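Local coordinates for protein U4/U6 snRNA-associated-splicing factor PRP24 (Saccharomyces cerevisiae, PDB 4N0T) that binds U6 snRNA and acts as a recycling factor of the spliceosome, promoting the annealing of U6 with U4 snRNA, at residues C85-T90 / L156-S161; F92-T97 / S125-Y130; I108-L113 / R140-K145; L295-L300 / K309-I314. All blocks are in the same frame, centred on the assembly; numbering follows the deposited sequence.

Interactions 1, 2 and 3 belong to the second RNA recognition motif, and interaction 4 to the occluded fourth one. Interactions 1 and 2 meet on one sheet, where 86-90 and 128-133 are neighbouring strands and the hydroxyl of Thr90 probably bonds to the carbonyl of Arg127; both present aromatic or polar groups to RNA. Interaction 3 lies behind that sheet, with Leu87 of interaction 1 packed on Cys142, and is mainly apolar, as is interaction 4, where a helix meets an edge strand of another RNA recognition motif. Interaction 2 is the most buried; the other three are partly buried. Interactions 2 and 4 touch where Ser95 and Thr97 meet Leu295.

Interaction 1 (C85-T90 / L156-S161); sequences CTLWMT and LVTKVS. With nucleotides of chain B.
Trp88 and Lys159 face each other as a hydrogen-bonded pair in the antiparallel sheet of an RNA recognition motif, where 86-90 is the central strand. Trp88 N donates to Lys159 O (2.8 Å), and Lys159 N returns a bond to Trp88 O nearly along the C=O axis. Next to them Met89 and Thr158 form a non-hydrogen-bonded pair on the other face of the sheet, the Met89 thioether running beside Thr158 and across Leu156. The Trp88 side chain leaves with CG anti to the backbone N (chi1 177°). Its CB lies against C2 and N1 of A20 of chain B, CG and CD1 lie against N3 and C4, and CD2 comes 3.5 Å from C5. Farther out, Trp88 CZ2 meets C8 of A20 at 3.3 Å, while NE1 lies near O4' of its sugar. At the ring's edge, CE3 has the aliphatic CD of Lys159 at 3.9 Å, and CH2 reaches C19 of chain B. An alanine here would probably leave the A20 base without its stacking surface and the Lys159 chain without a flank. Ser161 closes the ladder: its N bonds to Thr86 O, and its OG sits 3.4 Å from C2 of A20.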
# COMPACT_ATOMS: atom_id res chain seq x y z
N CYS A 85 -12.44 -9.75 16.05
CA CYS A 85 -13.32 -9.29 14.99
C CYS A 85 -12.60 -8.55 13.88
O CYS A 85 -13.22 -7.76 13.16
CB CYS A 85 -14.37 -8.35 15.56
SG CYS A 85 -15.60 -9.17 16.62
N THR A 86 -11.29 -8.77 13.73
CA THR A 86 -10.53 -8.03 12.74
C THR A 86 -9.88 -8.97 11.73
O THR A 86 -9.24 -9.97 12.10
CB THR A 86 -9.45 -7.16 13.42
OG1 THR A 86 -10.08 -6.26 14.34
CG2 THR A 86 -8.67 -6.36 12.38
N LEU A 87 -10.05 -8.65 10.44
CA LEU A 87 -9.41 -9.39 9.37
C LEU A 87 -8.24 -8.58 8.82
O LEU A 87 -8.26 -7.34 8.84
CB LEU A 87 -10.39 -9.57 8.23
CG LEU A 87 -11.69 -10.23 8.64
CD1 LEU A 87 -12.74 -9.98 7.58
CD2 LEU A 87 -11.44 -11.70 8.84
N TRP A 88 -7.24 -9.29 8.31
CA TRP A 88 -6.23 -8.65 7.48
C TRP A 88 -6.32 -9.29 6.11
O TRP A 88 -6.37 -10.52 5.98
CB TRP A 88 -4.84 -8.82 8.09
CG TRP A 88 -3.71 -8.27 7.28
CD1 TRP A 88 -3.25 -6.98 7.27
CD2 TRP A 88 -2.83 -9.01 6.41
NE1 TRP A 88 -2.14 -6.87 6.44
CE2 TRP A 88 -1.89 -8.10 5.89
CE3 TRP A 88 -2.78 -10.35 6.01
CZ2 TRP A 88 -0.88 -8.49 4.99
CZ3 TRP A 88 -1.77 -10.74 5.13
CH2 TRP A 88 -0.84 -9.81 4.63
N MET A 89 -6.37 -8.45 5.09
CA MET A 89 -6.55 -8.89 3.71
C MET A 89 -5.44 -8.35 2.82
O MET A 89 -5.04 -7.19 2.95
CB MET A 89 -7.93 -8.43 3.22
CG MET A 89 -8.33 -8.91 1.85
SD MET A 89 -9.99 -8.26 1.46
CE MET A 89 -11.00 -9.33 2.48
N THR A 90 -4.91 -9.19 1.93
CA THR A 90 -3.99 -8.68 0.94
C THR A 90 -4.16 -9.35 -0.42
O THR A 90 -4.92 -10.32 -0.56
CB THR A 90 -2.51 -8.77 1.42
OG1 THR A 90 -1.71 -7.92 0.59
CG2 THR A 90 -1.97 -10.21 1.32
N LEU A 156 -6.91 -13.87 -3.58
CA LEU A 156 -7.07 -13.08 -2.35
C LEU A 156 -6.52 -13.79 -1.11
O LEU A 156 -6.65 -15.02 -0.95
CB LEU A 156 -8.55 -12.73 -2.16
CG LEU A 156 -8.84 -11.70 -1.07
CD1 LEU A 156 -8.35 -10.35 -1.54
CD2 LEU A 156 -10.35 -11.63 -0.77
N VAL A 157 -5.90 -13.02 -0.22
CA VAL A 157 -5.49 -13.55 1.07
C VAL A 157 -6.35 -12.89 2.14
O VAL A 157 -6.42 -11.66 2.21
CB VAL A 157 -4.02 -13.19 1.38
CG1 VAL A 157 -3.66 -13.60 2.80
CG2 VAL A 157 -3.09 -13.87 0.38
N THR A 158 -7.05 -13.71 2.94
CA THR A 158 -7.88 -13.18 4.04
C THR A 158 -7.54 -13.96 5.31
O THR A 158 -7.64 -15.19 5.34
CB THR A 158 -9.40 -13.28 3.73
OG1 THR A 158 -9.68 -12.57 2.53
CG2 THR A 158 -10.23 -12.67 4.87
N LYS A 159 -7.13 -13.24 6.36
CA LYS A 159 -6.67 -13.86 7.60
C LYS A 159 -7.31 -13.19 8.81
O LYS A 159 -7.64 -12.01 8.76
CB LYS A 159 -5.14 -13.72 7.73
CG LYS A 159 -4.32 -14.47 6.67
CD LYS A 159 -2.81 -14.16 6.83
CE LYS A 159 -1.94 -14.97 5.87
NZ LYS A 159 -1.78 -16.37 6.35
N VAL A 160 -7.48 -13.95 9.88
CA VAL A 160 -7.76 -13.36 11.17
C VAL A 160 -6.51 -12.55 11.54
O VAL A 160 -5.40 -13.08 11.53
CB VAL A 160 -8.06 -14.43 12.23
CG1 VAL A 160 -8.19 -13.80 13.60
CG2 VAL A 160 -9.37 -15.16 11.86
N SER A 161 -6.69 -11.26 11.81
CA SER A 161 -5.56 -10.35 12.03
C SER A 161 -4.71 -10.67 13.27
O SER A 161 -5.23 -10.75 14.39
CB SER A 161 -6.05 -8.90 12.08
OG SER A 161 -4.97 -8.02 12.38
P A B 20 3.98 -7.23 4.75
OP1 A B 20 4.52 -6.27 3.76
OP2 A B 20 4.91 -8.21 5.38
O5' A B 20 3.25 -6.44 5.92
C5' A B 20 2.38 -5.33 5.66
C4' A B 20 1.64 -4.93 6.90
O4' A B 20 0.61 -5.92 7.16
C3' A B 20 2.49 -4.84 8.18
O3' A B 20 1.97 -3.82 9.02
C2' A B 20 2.23 -6.19 8.84
O2' A B 20 2.42 -6.20 10.24
C1' A B 20 0.77 -6.45 8.46
N9 A B 20 0.43 -7.87 8.43
C8 A B 20 1.00 -8.86 7.67
N7 A B 20 0.50 -10.05 7.92
C5 A B 20 -0.47 -9.82 8.88
C6 A B 20 -1.36 -10.68 9.56
N6 A B 20 -1.41 -12.00 9.34
N1 A B 20 -2.19 -10.12 10.47
C2 A B 20 -2.13 -8.81 10.70
N3 A B 20 -1.32 -7.91 10.13
C4 A B 20 -0.52 -8.49 9.22
P C B 19 2.39 -5.15 -0.07
OP1 C B 19 1.80 -4.06 0.74
OP2 C B 19 3.75 -4.99 -0.67
O5' C B 19 2.48 -6.50 0.76
C5' C B 19 1.34 -6.96 1.49
C4' C B 19 1.58 -8.35 2.01
O4' C B 19 1.72 -9.27 0.89
C3' C B 19 2.88 -8.52 2.77
O3' C B 19 2.78 -8.07 4.11
C2' C B 19 3.15 -10.00 2.62
O2' C B 19 2.29 -10.74 3.47
C1' C B 19 2.71 -10.22 1.18
N1 C B 19 3.84 -10.01 0.22
C2 C B 19 4.72 -11.08 0.04
O2 C B 19 4.53 -12.13 0.70
N3 C B 19 5.75 -10.93 -0.82
C4 C B 19 5.92 -9.78 -1.49
N4 C B 19 6.96 -9.68 -2.33
C5 C B 19 5.03 -8.67 -1.33
C6 C B 19 4.01 -8.84 -0.46

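Interaction 2 (F92-T97 / S125-Y130); sequences FPPSYT and SRRFAY. With nucleotides of chain B.
With CG anti to the backbone N (chi1 -161°) and a bend at chi3 (96°), Arg127 brings its NE to the carbonyl of Phe92. Arg127 NE donates to Phe92 O at 2.6 Å; NH2 adds a weak bond to the same oxygen while also bonding a uracil base of the RNA. The guanidinium is sandwiched, O2' of A18 of chain B lying 3.6 Å above its centre and Pro94 CG over the opposite face toward the rim. Phe92 CG sits between its backbone N and carbonyl carbon (chi1 41°), and the ring slides past Arg127, CE1 touching its CG at 3.6 Å, and turns its edge to the Phe128-Ala129 peptide. This joins the turn after the first strand of the RNA recognition motif to its third, which carries the RNA-facing aromatics Phe128 and Tyr130. An alanine at Arg127 would probably leave the Phe92 carbonyl and the uracil without these donors and the A18 ribose without its flat support. Tyr130 OH donates to A20 of chain B N3 at 2.8 Å.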
# COMPACT_ATOMS: atom_id res chain seq x y z
N PHE A 92 -5.71 -8.26 -3.02
CA PHE A 92 -6.84 -7.87 -3.85
C PHE A 92 -6.29 -7.13 -5.06
O PHE A 92 -5.12 -6.71 -5.06
CB PHE A 92 -7.87 -7.03 -3.06
CG PHE A 92 -7.26 -6.00 -2.12
CD1 PHE A 92 -6.89 -4.75 -2.58
CD2 PHE A 92 -7.11 -6.29 -0.76
CE1 PHE A 92 -6.37 -3.78 -1.70
CE2 PHE A 92 -6.58 -5.33 0.13
CZ PHE A 92 -6.21 -4.09 -0.35
N PRO A 93 -7.10 -6.98 -6.13
CA PRO A 93 -6.57 -6.29 -7.32
C PRO A 93 -6.10 -4.86 -7.02
O PRO A 93 -6.64 -4.21 -6.12
CB PRO A 93 -7.78 -6.27 -8.27
CG PRO A 93 -8.55 -7.48 -7.89
CD PRO A 93 -8.43 -7.56 -6.38
N PRO A 94 -5.09 -4.37 -7.76
CA PRO A 94 -4.44 -3.07 -7.55
C PRO A 94 -5.38 -1.87 -7.57
O PRO A 94 -5.04 -0.82 -7.00
CB PRO A 94 -3.47 -2.98 -8.74
CG PRO A 94 -3.15 -4.38 -9.07
CD PRO A 94 -4.37 -5.19 -8.77
N SER A 95 -6.52 -2.02 -8.23
CA SER A 95 -7.47 -0.93 -8.37
C SER A 95 -8.69 -1.11 -7.46
O SER A 95 -9.65 -0.33 -7.54
CB SER A 95 -7.91 -0.81 -9.82
OG SER A 95 -8.51 -2.03 -10.24
N TYR A 96 -8.67 -2.14 -6.62
CA TYR A 96 -9.73 -2.32 -5.63
C TYR A 96 -9.75 -1.13 -4.68
O TYR A 96 -8.70 -0.62 -4.27
CB TYR A 96 -9.54 -3.61 -4.83
CG TYR A 96 -10.65 -4.63 -5.01
CD1 TYR A 96 -11.18 -4.90 -6.27
CD2 TYR A 96 -11.15 -5.33 -3.92
CE1 TYR A 96 -12.18 -5.84 -6.43
CE2 TYR A 96 -12.15 -6.28 -4.07
CZ TYR A 96 -12.66 -6.52 -5.33
OH TYR A 96 -13.66 -7.46 -5.50
N THR A 97 -10.96 -0.70 -4.33
CA THR A 97 -11.17 0.39 -3.40
C THR A 97 -11.81 -0.13 -2.11
O THR A 97 -12.20 -1.30 -2.02
CB THR A 97 -12.12 1.44 -3.98
OG1 THR A 97 -13.40 0.83 -4.21
CG2 THR A 97 -11.58 1.99 -5.29
N SER A 125 3.73 0.65 -3.96
CA SER A 125 3.15 -0.67 -4.16
C SER A 125 2.35 -1.25 -2.99
O SER A 125 1.80 -2.35 -3.11
CB SER A 125 4.26 -1.67 -4.52
OG SER A 125 4.84 -1.36 -5.79
N ARG A 126 2.29 -0.54 -1.87
CA ARG A 126 1.61 -1.12 -0.71
C ARG A 126 0.14 -1.41 -0.99
O ARG A 126 -0.57 -0.59 -1.61
CB ARG A 126 1.72 -0.25 0.53
CG ARG A 126 3.15 -0.21 1.05
CD ARG A 126 3.19 0.68 2.22
NE ARG A 126 3.02 0.01 3.50
CZ ARG A 126 2.65 0.67 4.59
NH1 ARG A 126 2.33 1.97 4.47
NH2 ARG A 126 2.57 0.06 5.77
N ARG A 127 -0.29 -2.57 -0.54
CA ARG A 127 -1.63 -3.05 -0.88
C ARG A 127 -2.11 -4.13 0.10
O ARG A 127 -1.81 -5.32 -0.06
CB ARG A 127 -1.62 -3.57 -2.32
CG ARG A 127 -3.01 -3.66 -2.90
CD ARG A 127 -2.93 -3.82 -4.40
NE ARG A 127 -3.02 -5.23 -4.75
CZ ARG A 127 -2.10 -5.90 -5.44
NH1 ARG A 127 -0.99 -5.34 -5.91
NH2 ARG A 127 -2.33 -7.18 -5.67
N PHE A 128 -2.84 -3.71 1.11
CA PHE A 128 -3.45 -4.63 2.07
C PHE A 128 -4.49 -3.81 2.81
O PHE A 128 -4.56 -2.59 2.63
CB PHE A 128 -2.42 -5.23 3.05
CG PHE A 128 -1.62 -4.19 3.80
CD1 PHE A 128 -2.11 -3.62 4.98
CD2 PHE A 128 -0.36 -3.79 3.32
CE1 PHE A 128 -1.37 -2.65 5.67
CE2 PHE A 128 0.40 -2.84 4.01
CZ PHE A 128 -0.11 -2.26 5.18
N ALA A 129 -5.26 -4.45 3.67
CA ALA A 129 -6.32 -3.75 4.41
C ALA A 129 -6.63 -4.45 5.71
O ALA A 129 -6.53 -5.67 5.81
CB ALA A 129 -7.60 -3.63 3.56
N TYR A 130 -7.04 -3.65 6.70
CA TYR A 130 -7.62 -4.19 7.92
C TYR A 130 -9.12 -3.95 7.88
O TYR A 130 -9.59 -2.88 7.46
CB TYR A 130 -7.02 -3.51 9.16
CG TYR A 130 -5.61 -3.95 9.43
CD1 TYR A 130 -5.34 -5.06 10.21
CD2 TYR A 130 -4.54 -3.25 8.88
CE1 TYR A 130 -4.04 -5.46 10.45
CE2 TYR A 130 -3.25 -3.65 9.10
CZ TYR A 130 -3.00 -4.74 9.89
OH TYR A 130 -1.69 -5.12 10.09
P G B 21 2.67 -2.37 9.12
OP1 G B 21 3.95 -2.32 8.36
OP2 G B 21 2.76 -2.06 10.59
O5' G B 21 1.62 -1.39 8.43
C5' G B 21 0.26 -1.41 8.82
C4' G B 21 -0.50 -0.24 8.25
O4' G B 21 -1.91 -0.44 8.50
C3' G B 21 -0.18 1.11 8.88
O3' G B 21 -0.61 2.09 7.95
C2' G B 21 -1.15 1.12 10.06
O2' G B 21 -1.35 2.40 10.61
C1' G B 21 -2.39 0.58 9.37
N9 G B 21 -3.39 -0.04 10.23
C8 G B 21 -4.71 0.30 10.18
N7 G B 21 -5.43 -0.41 10.99
C5 G B 21 -4.54 -1.27 11.59
C6 G B 21 -4.79 -2.28 12.55
O6 G B 21 -5.87 -2.59 13.08
N1 G B 21 -3.61 -2.93 12.90
C2 G B 21 -2.37 -2.67 12.36
N2 G B 21 -1.35 -3.41 12.81
N3 G B 21 -2.14 -1.72 11.47
C4 G B 21 -3.26 -1.07 11.12
P A B 18 5.33 -6.25 -4.68
OP1 A B 18 5.81 -4.87 -4.38
OP2 A B 18 6.15 -7.42 -4.31
O5' A B 18 3.91 -6.51 -3.99
C5' A B 18 2.86 -5.56 -4.07
C4' A B 18 1.55 -6.14 -3.56
O4' A B 18 1.23 -7.36 -4.29
C3' A B 18 1.53 -6.56 -2.10
O3' A B 18 1.32 -5.48 -1.23
C2' A B 18 0.42 -7.60 -2.08
O2' A B 18 -0.85 -6.97 -2.15
C1' A B 18 0.65 -8.30 -3.41
N9 A B 18 1.58 -9.44 -3.29
C8 A B 18 2.84 -9.56 -3.85
N7 A B 18 3.41 -10.71 -3.58
C5 A B 18 2.46 -11.40 -2.83
C6 A B 18 2.48 -12.67 -2.26
N6 A B 18 3.50 -13.53 -2.37
N1 A B 18 1.39 -13.06 -1.56
C2 A B 18 0.35 -12.22 -1.45
N3 A B 18 0.24 -10.99 -1.96
C4 A B 18 1.34 -10.63 -2.64
P A B 20 3.98 -7.23 4.75
OP1 A B 20 4.52 -6.27 3.76
OP2 A B 20 4.91 -8.21 5.38
O5' A B 20 3.25 -6.44 5.92
C5' A B 20 2.38 -5.33 5.66
C4' A B 20 1.64 -4.93 6.90
O4' A B 20 0.61 -5.92 7.16
C3' A B 20 2.49 -4.84 8.18
O3' A B 20 1.97 -3.82 9.02
C2' A B 20 2.23 -6.19 8.84
O2' A B 20 2.42 -6.20 10.24
C1' A B 20 0.77 -6.45 8.46
N9 A B 20 0.43 -7.87 8.43
C8 A B 20 1.00 -8.86 7.67
N7 A B 20 0.50 -10.05 7.92
C5 A B 20 -0.47 -9.82 8.88
C6 A B 20 -1.36 -10.68 9.56
N6 A B 20 -1.41 -12.00 9.34
N1 A B 20 -2.19 -10.12 10.47
C2 A B 20 -2.13 -8.81 10.70
N3 A B 20 -1.32 -7.91 10.13
C4 A B 20 -0.52 -8.49 9.22

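Interaction 3 (I108-L113 / R140-K145); sequences INVVAL and RYCVEK
Val110 and Ile108 close on Cys142 from the loop that follows helix 98-107, and the sulfur is the focus of the tighter part. Cys142 SG has Val110 CG1 at 3.7 Å and CG2 only slightly farther, so both methyls of the valine bear on it. Ile108 reaches the same cysteine with its far end: CD1 lies 4.0 Å from SG and equally close to CA. Leu105 and Leu87 also pack on Cys142 from within the domain.

Toward the solvent side the aliphatic contacts are looser: Val110 CG2 is 4.1 Å from Tyr141 CD2, and Lys145 contributes just its CB, 4.2 Å from Ile108 CD1. The exception is a carbonyl: Tyr141, with CG anti to the backbone N (chi1 -172°), presents its ring edge, and Ile108 O lies in the ring plane, 3.4 Å from CE2. Lys145 CG lies over one face of the Tyr141 ring, toward the rim, and its chain bends away. No hydrogen bond spans the contact. Asn109, at positive phi, is the C-prime residue of the Schellman motif ending helix 98-107, and its turn sends Val110 back inward between the two helices of this RNA recognition motif's beta-alpha-beta-beta-alpha-beta fold.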
# COMPACT_ATOMS: atom_id res chain seq x y z
N ILE A 108 -21.45 -11.77 1.16
CA ILE A 108 -21.52 -12.95 2.01
C ILE A 108 -22.22 -12.60 3.33
O ILE A 108 -22.06 -13.28 4.35
CB ILE A 108 -20.13 -13.59 2.24
CG1 ILE A 108 -19.15 -12.57 2.86
CG2 ILE A 108 -19.58 -14.10 0.92
CD1 ILE A 108 -17.93 -13.23 3.53
N ASN A 109 -22.98 -11.51 3.26
CA ASN A 109 -23.85 -11.06 4.34
C ASN A 109 -23.11 -10.79 5.65
O ASN A 109 -23.57 -11.16 6.73
CB ASN A 109 -25.04 -12.01 4.54
CG ASN A 109 -25.94 -12.07 3.32
OD1 ASN A 109 -26.32 -11.04 2.76
ND2 ASN A 109 -26.27 -13.29 2.89
N VAL A 110 -21.95 -10.14 5.52
CA VAL A 110 -21.18 -9.73 6.68
C VAL A 110 -21.13 -8.20 6.76
O VAL A 110 -20.72 -7.53 5.81
CB VAL A 110 -19.74 -10.28 6.58
CG1 VAL A 110 -18.85 -9.67 7.68
CG2 VAL A 110 -19.75 -11.80 6.68
N VAL A 111 -21.58 -7.65 7.89
CA VAL A 111 -21.53 -6.21 8.10
C VAL A 111 -20.08 -5.80 8.38
O VAL A 111 -19.40 -6.45 9.17
CB VAL A 111 -22.38 -5.82 9.31
CG1 VAL A 111 -22.22 -4.32 9.63
CG2 VAL A 111 -23.85 -6.18 9.06
N ALA A 112 -19.61 -4.75 7.70
CA ALA A 112 -18.26 -4.22 7.95
C ALA A 112 -18.35 -2.89 8.67
O ALA A 112 -19.05 -1.97 8.21
CB ALA A 112 -17.50 -4.07 6.65
N LEU A 113 -17.63 -2.77 9.78
CA LEU A 113 -17.61 -1.53 10.53
C LEU A 113 -16.53 -0.54 10.06
O LEU A 113 -16.74 0.67 10.10
CB LEU A 113 -17.42 -1.82 12.02
CG LEU A 113 -18.66 -2.31 12.76
CD1 LEU A 113 -18.26 -3.01 14.04
CD2 LEU A 113 -19.55 -1.13 13.07
N ARG A 140 -14.47 -15.43 11.19
CA ARG A 140 -14.11 -16.77 10.72
C ARG A 140 -14.80 -17.11 9.39
O ARG A 140 -14.23 -17.82 8.55
CB ARG A 140 -14.43 -17.85 11.76
CG ARG A 140 -13.57 -17.77 13.02
CD ARG A 140 -12.09 -18.02 12.74
NE ARG A 140 -11.28 -17.97 13.97
CZ ARG A 140 -9.95 -18.04 14.00
NH1 ARG A 140 -9.26 -18.16 12.87
NH2 ARG A 140 -9.31 -17.98 15.16
N TYR A 141 -16.01 -16.60 9.20
CA TYR A 141 -16.75 -16.85 7.97
C TYR A 141 -16.11 -16.12 6.79
O TYR A 141 -16.04 -16.66 5.68
CB TYR A 141 -18.23 -16.45 8.15
CG TYR A 141 -19.13 -16.86 7.00
CD1 TYR A 141 -19.33 -18.20 6.69
CD2 TYR A 141 -19.78 -15.90 6.23
CE1 TYR A 141 -20.15 -18.58 5.63
CE2 TYR A 141 -20.60 -16.27 5.17
CZ TYR A 141 -20.78 -17.61 4.88
OH TYR A 141 -21.59 -18.00 3.83
N CYS A 142 -15.62 -14.91 7.01
CA CYS A 142 -14.89 -14.19 5.96
C CYS A 142 -13.65 -14.96 5.52
O CYS A 142 -13.33 -15.00 4.33
CB CYS A 142 -14.48 -12.80 6.42
SG CYS A 142 -15.85 -11.64 6.60
N VAL A 143 -12.94 -15.56 6.46
CA VAL A 143 -11.75 -16.34 6.10
C VAL A 143 -12.19 -17.53 5.26
O VAL A 143 -11.61 -17.80 4.21
CB VAL A 143 -10.98 -16.83 7.33
CG1 VAL A 143 -9.83 -17.76 6.91
CG2 VAL A 143 -10.41 -15.64 8.13
N GLU A 144 -13.23 -18.22 5.73
CA GLU A 144 -13.74 -19.41 5.04
C GLU A 144 -14.12 -19.13 3.59
O GLU A 144 -13.73 -19.87 2.69
CB GLU A 144 -14.97 -19.95 5.78
CG GLU A 144 -15.56 -21.21 5.15
CD GLU A 144 -16.97 -21.51 5.62
OE1 GLU A 144 -17.28 -21.27 6.81
OE2 GLU A 144 -17.78 -21.99 4.79
N LYS A 145 -14.84 -18.03 3.35
CA LYS A 145 -15.35 -17.73 2.02
C LYS A 145 -14.40 -16.93 1.13
O LYS A 145 -14.48 -17.05 -0.09
CB LYS A 145 -16.68 -16.98 2.12
CG LYS A 145 -17.75 -17.71 2.94
CD LYS A 145 -18.28 -18.95 2.23
CE LYS A 145 -19.01 -18.58 0.95
NZ LYS A 145 -19.99 -19.63 0.55

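Interaction 4 (L295-L300 / K309-I314); sequences LICQFL and KDIRKI
Ile314 CD1 is the hub of the first shell, set against the backbone and side chains of helix 293-302. It lies 3.7 Å from Cys297 N and 3.8 Å from Cys297 CB, a seat on the helix surface itself. Ile296 adds its CG2 at 3.8 Å from the same methyl, the two isoleucines passing each other at a slant. Leu300, one helical turn further on, meets Ile314 tip to tip, CD1 to CD1 at 4.1 Å. The same Leu300 CD1 also touches Ile311 CD1 at 4.0 Å, so this leucine bridges the two isoleucines of the strand.

Both of these set out toward the helix, CG1 anti to the carbonyl carbon (chi1 -59° in Ile311 and -60° in Ile314), and the extended chi2 of Ile314 carries CD1 on to Cys297. Between them, Arg312 and Lys313 both face Ile326, a classic beta bulge that lets Ile311 and Ile314, three residues apart, point the same way. The side-chain contacts are all apolar; no hydrogen bond joins the two segments. Farther out, Ile325 of strand 322-327 packs on Ile296, Leu300 and Ile314, and Leu340 of helix 330-340 covers Leu300. The 295-300 part of helix 293-302 thus runs at 147° to residues 311-314 of the edge strand of the occluded RNA recognition motif, with helix 330-340 alongside and strand 322-327 next in the sheet.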
# COMPACT_ATOMS: atom_id res chain seq x y z
N LEU A 295 -5.29 2.98 -9.54
CA LEU A 295 -6.58 3.62 -9.37
C LEU A 295 -6.69 4.85 -10.29
O LEU A 295 -7.73 5.11 -10.90
CB LEU A 295 -6.77 4.01 -7.90
CG LEU A 295 -8.18 4.45 -7.53
CD1 LEU A 295 -9.15 3.30 -7.76
CD2 LEU A 295 -8.24 4.92 -6.08
N ILE A 296 -5.60 5.60 -10.40
CA ILE A 296 -5.57 6.77 -11.27
C ILE A 296 -5.70 6.36 -12.73
O ILE A 296 -6.43 7.00 -13.50
CB ILE A 296 -4.27 7.56 -11.07
CG1 ILE A 296 -4.22 8.15 -9.66
CG2 ILE A 296 -4.14 8.66 -12.14
CD1 ILE A 296 -2.88 8.75 -9.28
N CYS A 297 -5.02 5.29 -13.10
CA CYS A 297 -5.08 4.77 -14.47
C CYS A 297 -6.52 4.39 -14.83
O CYS A 297 -7.02 4.71 -15.92
CB CYS A 297 -4.16 3.56 -14.60
SG CYS A 297 -3.98 2.93 -16.28
N GLN A 298 -7.18 3.72 -13.90
CA GLN A 298 -8.57 3.31 -14.10
C GLN A 298 -9.48 4.51 -14.32
O GLN A 298 -10.33 4.52 -15.22
CB GLN A 298 -9.03 2.48 -12.90
CG GLN A 298 -10.49 2.12 -12.91
CD GLN A 298 -10.88 1.34 -11.68
OE1 GLN A 298 -10.77 0.11 -11.64
NE2 GLN A 298 -11.34 2.04 -10.65
N PHE A 299 -9.28 5.55 -13.50
CA PHE A 299 -10.00 6.81 -13.65
C PHE A 299 -9.77 7.44 -15.02
O PHE A 299 -10.71 7.89 -15.66
CB PHE A 299 -9.60 7.76 -12.53
CG PHE A 299 -9.91 9.21 -12.79
CD1 PHE A 299 -11.21 9.70 -12.70
CD2 PHE A 299 -8.88 10.10 -13.07
CE1 PHE A 299 -11.48 11.04 -12.91
CE2 PHE A 299 -9.14 11.45 -13.29
CZ PHE A 299 -10.44 11.92 -13.21
N LEU A 300 -8.52 7.49 -15.48
CA LEU A 300 -8.23 8.09 -16.78
C LEU A 300 -8.88 7.33 -17.93
O LEU A 300 -9.33 7.93 -18.91
CB LEU A 300 -6.73 8.18 -17.02
CG LEU A 300 -5.97 9.11 -16.07
CD1 LEU A 300 -4.47 9.05 -16.35
CD2 LEU A 300 -6.48 10.53 -16.19
N LYS A 309 -2.82 2.94 -23.81
CA LYS A 309 -1.50 3.11 -24.41
C LYS A 309 -1.15 4.56 -24.72
O LYS A 309 -0.08 4.85 -25.24
CB LYS A 309 -1.35 2.24 -25.67
CG LYS A 309 -2.13 2.73 -26.88
CD LYS A 309 -2.53 1.56 -27.77
CE LYS A 309 -3.30 2.02 -29.01
NZ LYS A 309 -3.48 0.88 -29.97
N ASP A 310 -2.06 5.49 -24.40
CA ASP A 310 -1.73 6.91 -24.47
C ASP A 310 -0.98 7.30 -23.21
O ASP A 310 -0.36 8.36 -23.13
CB ASP A 310 -3.00 7.75 -24.60
CG ASP A 310 -3.69 7.59 -25.94
OD1 ASP A 310 -3.00 7.67 -26.98
OD2 ASP A 310 -4.92 7.38 -25.96
N ILE A 311 -1.06 6.43 -22.20
CA ILE A 311 -0.41 6.68 -20.93
C ILE A 311 0.88 5.88 -20.84
O ILE A 311 0.86 4.65 -20.87
CB ILE A 311 -1.33 6.28 -19.76
CG1 ILE A 311 -2.64 7.06 -19.82
CG2 ILE A 311 -0.63 6.51 -18.43
CD1 ILE A 311 -3.81 6.34 -19.17
N ARG A 312 2.01 6.58 -20.74
CA ARG A 312 3.31 5.93 -20.63
C ARG A 312 3.57 5.42 -19.21
O ARG A 312 3.95 4.26 -19.00
CB ARG A 312 4.41 6.90 -21.05
CG ARG A 312 5.74 6.66 -20.36
CD ARG A 312 6.65 5.78 -21.16
NE ARG A 312 7.59 6.58 -21.94
CZ ARG A 312 8.54 7.34 -21.40
NH1 ARG A 312 8.68 7.40 -20.08
NH2 ARG A 312 9.35 8.04 -22.18
N LYS A 313 3.35 6.30 -18.22
CA LYS A 313 3.67 5.97 -16.84
C LYS A 313 2.91 6.88 -15.87
O LYS A 313 2.67 8.05 -16.18
CB LYS A 313 5.18 6.11 -16.62
CG LYS A 313 5.66 5.65 -15.26
CD LYS A 313 7.04 5.02 -15.35
CE LYS A 313 7.26 4.02 -14.21
NZ LYS A 313 6.10 3.08 -14.06
N ILE A 314 2.55 6.35 -14.70
CA ILE A 314 1.99 7.16 -13.62
C ILE A 314 2.84 6.98 -12.36
O ILE A 314 3.07 5.85 -11.91
CB ILE A 314 0.53 6.78 -13.31
CG1 ILE A 314 -0.36 6.97 -14.55
CG2 ILE A 314 -0.02 7.63 -12.14
CD1 ILE A 314 -1.82 6.58 -14.34